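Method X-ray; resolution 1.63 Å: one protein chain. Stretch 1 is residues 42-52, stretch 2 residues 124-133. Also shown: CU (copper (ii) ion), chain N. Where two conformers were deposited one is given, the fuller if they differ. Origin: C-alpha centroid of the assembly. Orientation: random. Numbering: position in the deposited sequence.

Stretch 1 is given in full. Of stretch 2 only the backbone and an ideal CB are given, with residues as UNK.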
# COMPACT_ATOMS: atom_id res chain seq x y z
N ARG C 42 -5.52 -7.31 21.85
CA ARG C 42 -4.88 -8.56 22.29
C ARG C 42 -3.76 -8.92 21.35
O ARG C 42 -3.92 -8.82 20.14
CB ARG C 42 -5.86 -9.73 22.30
CG ARG C 42 -7.03 -9.59 23.27
CD ARG C 42 -7.64 -10.95 23.59
NE ARG C 42 -9.05 -10.78 23.88
CZ ARG C 42 -9.62 -10.80 25.08
NH1 ARG C 42 -10.95 -10.61 25.15
NH2 ARG C 42 -8.93 -11.03 26.21
N GLY C 43 -2.65 -9.39 21.91
CA GLY C 43 -1.51 -9.83 21.12
C GLY C 43 -0.42 -10.48 21.95
O GLY C 43 -0.69 -11.12 22.95
N PHE C 44 0.81 -10.35 21.48
CA PHE C 44 1.99 -10.86 22.16
C PHE C 44 2.93 -9.69 22.47
O PHE C 44 2.96 -8.70 21.72
CB PHE C 44 2.76 -11.85 21.28
CG PHE C 44 1.98 -13.09 20.88
CD1 PHE C 44 1.56 -14.01 21.85
CD2 PHE C 44 1.74 -13.39 19.53
CE1 PHE C 44 0.85 -15.16 21.50
CE2 PHE C 44 1.03 -14.55 19.17
CZ PHE C 44 0.59 -15.43 20.15
N SER C 45 3.72 -9.80 23.55
CA SER C 45 4.70 -8.76 23.93
C SER C 45 6.03 -9.33 24.42
O SER C 45 6.17 -10.56 24.62
CB SER C 45 4.12 -7.87 25.03
OG SER C 45 4.06 -8.55 26.26
N PHE C 46 6.99 -8.43 24.57
CA PHE C 46 8.10 -8.60 25.49
C PHE C 46 7.82 -7.71 26.71
O PHE C 46 7.61 -6.49 26.58
CB PHE C 46 9.43 -8.23 24.87
CG PHE C 46 9.85 -9.15 23.75
CD1 PHE C 46 10.30 -10.42 24.02
CD2 PHE C 46 9.72 -8.75 22.42
CE1 PHE C 46 10.66 -11.28 23.00
CE2 PHE C 46 10.09 -9.60 21.39
CZ PHE C 46 10.56 -10.87 21.69
N ASN C 47 7.79 -8.33 27.89
CA ASN C 47 7.64 -7.63 29.17
C ASN C 47 6.37 -6.82 29.35
O ASN C 47 6.37 -5.80 30.05
CB ASN C 47 8.85 -6.75 29.43
CG ASN C 47 10.17 -7.51 29.36
OD1 ASN C 47 10.51 -8.16 28.34
ND2 ASN C 47 10.94 -7.41 30.41
N ASP C 48 5.29 -7.28 28.72
CA ASP C 48 3.96 -6.72 28.87
C ASP C 48 3.77 -5.26 28.34
O ASP C 48 2.90 -4.53 28.83
CB ASP C 48 3.56 -6.85 30.35
CG ASP C 48 2.07 -7.06 30.55
OD1 ASP C 48 1.41 -7.85 29.81
OD2 ASP C 48 1.55 -6.47 31.53
N MET C 49 4.60 -4.86 27.37
CA MET C 49 4.51 -3.55 26.69
C MET C 49 4.71 -3.74 25.18
O MET C 49 5.49 -4.61 24.79
CB MET C 49 5.57 -2.57 27.22
CG MET C 49 6.90 -3.19 27.62
SD MET C 49 8.08 -2.06 28.40
CE MET C 49 6.96 -1.09 29.41
N SER C 50 4.03 -2.93 24.35
CA SER C 50 4.28 -2.91 22.89
C SER C 50 4.28 -1.43 22.42
O SER C 50 3.24 -0.79 22.46
CB SER C 50 3.22 -3.69 22.14
OG SER C 50 3.51 -3.70 20.73
N PRO C 51 5.42 -0.88 21.99
CA PRO C 51 6.71 -1.58 21.86
C PRO C 51 7.33 -2.00 23.19
O PRO C 51 7.02 -1.43 24.26
CB PRO C 51 7.61 -0.56 21.18
CG PRO C 51 6.95 0.77 21.37
CD PRO C 51 5.47 0.48 21.44
N GLY C 52 8.21 -2.99 23.11
CA GLY C 52 8.85 -3.55 24.30
C GLY C 52 9.94 -2.67 24.92
O GLY C 52 10.13 -1.52 24.49
N UNK C 124 4.14 -13.75 11.61
CA UNK C 124 2.85 -13.77 12.34
C UNK C 124 2.93 -13.18 13.76
O UNK C 124 2.04 -12.42 14.18
CB UNK C 124 2.34 -15.21 12.43
N UNK C 125 4.01 -13.47 14.48
CA UNK C 125 4.17 -12.91 15.85
C UNK C 125 4.52 -11.43 15.88
O UNK C 125 4.07 -10.70 16.76
CB UNK C 125 5.26 -13.68 16.60
N UNK C 126 5.37 -10.99 14.96
CA UNK C 126 5.79 -9.57 14.93
C UNK C 126 4.59 -8.66 14.76
O UNK C 126 4.40 -7.66 15.51
CB UNK C 126 6.79 -9.32 13.80
N UNK C 127 3.70 -9.03 13.86
CA UNK C 127 2.48 -8.21 13.65
C UNK C 127 1.51 -8.18 14.83
O UNK C 127 0.67 -7.29 14.88
CB UNK C 127 1.73 -8.73 12.42
N UNK C 128 1.64 -9.12 15.77
CA UNK C 128 0.87 -9.12 17.03
C UNK C 128 1.40 -8.27 18.18
O UNK C 128 0.80 -8.25 19.24
CB UNK C 128 0.76 -10.56 17.53
N UNK C 129 2.53 -7.56 17.98
CA UNK C 129 3.01 -6.62 19.01
C UNK C 129 4.43 -6.82 19.50
O UNK C 129 4.93 -5.96 20.26
CB UNK C 129 2.08 -6.70 20.22
N UNK C 130 5.08 -7.93 19.12
CA UNK C 130 6.37 -8.32 19.68
C UNK C 130 7.54 -7.67 18.97
O UNK C 130 8.18 -8.28 18.09
CB UNK C 130 6.52 -9.84 19.63
N UNK C 131 7.81 -6.42 19.32
CA UNK C 131 8.93 -5.67 18.74
C UNK C 131 9.41 -4.57 19.68
O UNK C 131 8.68 -4.20 20.60
CB UNK C 131 8.52 -5.06 17.40
N UNK C 132 10.63 -4.07 19.44
CA UNK C 132 11.20 -2.94 20.15
C UNK C 132 12.46 -2.39 19.50
O UNK C 132 12.81 -2.79 18.38
CB UNK C 132 11.51 -3.34 21.59
N UNK C 133 13.14 -1.47 20.20
CA UNK C 133 14.35 -0.78 19.72
C UNK C 133 15.59 -1.08 20.57
O UNK C 133 15.52 -1.08 21.81
CB UNK C 133 14.11 0.73 19.70
CU CU N . 6.52 -14.75 19.56

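Position 124 is helical, and its ideal CB finds nothing of stretch 1 within 5.5 Å, so this contact sets no preference; the residue is Ala124.

At 125, still helical, CA-to-CB points sideways, with the ideal CB 4.6 Å from Phe44 CD2 and the copper ion nearby. A flat side chain could lie on the Phe44 ring, and a ligand such as histidine, cysteine or methionine could reach for the metal. The residue is His125. Its ND1 binds CU at 2.0 Å, while its ring stacks face-to-face on that of Phe44, centroids 4.7 Å apart and planes at 22°.

Position 126 points away from stretch 1 and 127 lies out of its reach, so many side chains would do at both. They are Thr126 and Met127, and Thr126 opens a type I turn that ends at 129.

The CB at 128 would point toward stretch 1, 3.6 Å from Phe44 CD2. Something small is favoured, although alanine is not excluded by these distances. The residue is Gly128. Its O accepts from Phe44 N at 3.1 Å and receives a CA-H...O contact from Gly43 CA at 3.4 Å.

At 129 the answer is nearly forced. Phi is 125° and psi -9°, where a CB would be jammed against the preceding carbonyl, and the ideal CB also clashes with Phe44 O at 2.7 Å. Gly129 closes the helix in a Schellman motif, and its O accepts from Ser50 OG at 2.7 Å.

Position 130 points sideways, its ideal CB 4.0 Å from Phe46 CE2, with the acceptor Ser45 O and the copper ion in prospect. A long side chain carrying a ligand atom suits; a donor as well would suit better, as in an amide. Gln130 supplies both: OE1 binds CU at 2.0 Å and NE2 donates to Ser45 O at 3.2 Å. Its aliphatic part covers one face of the Phe46 ring.

At 131 the strand begins and CA-to-CB points away, so a short side chain would miss stretch 1, whereas a large apolar one could return to Pro51. Phe131, with chi1 p, does so: CD1 lies 4.1 Å from Pro51 CB, and CZ 3.5 Å from Ser50 OG. Its backbone O accepts from Gly52 N at 2.8 Å.

The ideal CB at 132 would sit 3.6 Å from Gly52 N, which favours a small residue without demanding glycine; it is Gly132.

Position 133 reaches nothing of stretch 1 with its CB, leaving the choice open. It is Met133, whose N donates to a water that in turn donates to Gly52 O.

Stretch 2, residues 124-133: AHTMGGQFGM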
# COMPACT_ATOMS: atom_id res chain seq x y z
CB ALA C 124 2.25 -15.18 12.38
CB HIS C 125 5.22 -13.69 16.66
CG HIS C 125 4.76 -15.03 17.11
ND1 HIS C 125 5.13 -15.57 18.33
CD2 HIS C 125 3.98 -15.96 16.52
CE1 HIS C 125 4.61 -16.78 18.46
NE2 HIS C 125 3.90 -17.04 17.37
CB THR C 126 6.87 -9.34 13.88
OG1 THR C 126 8.06 -10.06 14.24
CG2 THR C 126 7.21 -7.84 13.75
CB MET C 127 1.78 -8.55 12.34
CG MET C 127 1.18 -9.91 12.21
SD MET C 127 -0.32 -10.11 13.16
CE MET C 127 -1.40 -8.84 12.64
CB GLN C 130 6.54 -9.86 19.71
CG GLN C 130 6.03 -10.54 20.96
CD GLN C 130 6.17 -12.08 20.97
OE1 GLN C 130 6.00 -12.82 19.95
NE2 GLN C 130 6.46 -12.59 22.17
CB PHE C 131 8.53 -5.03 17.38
CG PHE C 131 7.18 -4.38 17.40
CD1 PHE C 131 6.97 -3.16 18.02
CD2 PHE C 131 6.10 -5.01 16.82
CE1 PHE C 131 5.71 -2.58 18.07
CE2 PHE C 131 4.84 -4.44 16.84
CZ PHE C 131 4.65 -3.21 17.48
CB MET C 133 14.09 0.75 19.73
CG MET C 133 15.26 1.68 19.35
SD MET C 133 14.94 3.47 19.63
CE MET C 133 13.54 3.79 18.52
O HOH W 1 -2.06 -7.44 18.08
O HOH W 2 6.71 -6.02 22.83
O HOH W 3 11.69 -0.45 22.49
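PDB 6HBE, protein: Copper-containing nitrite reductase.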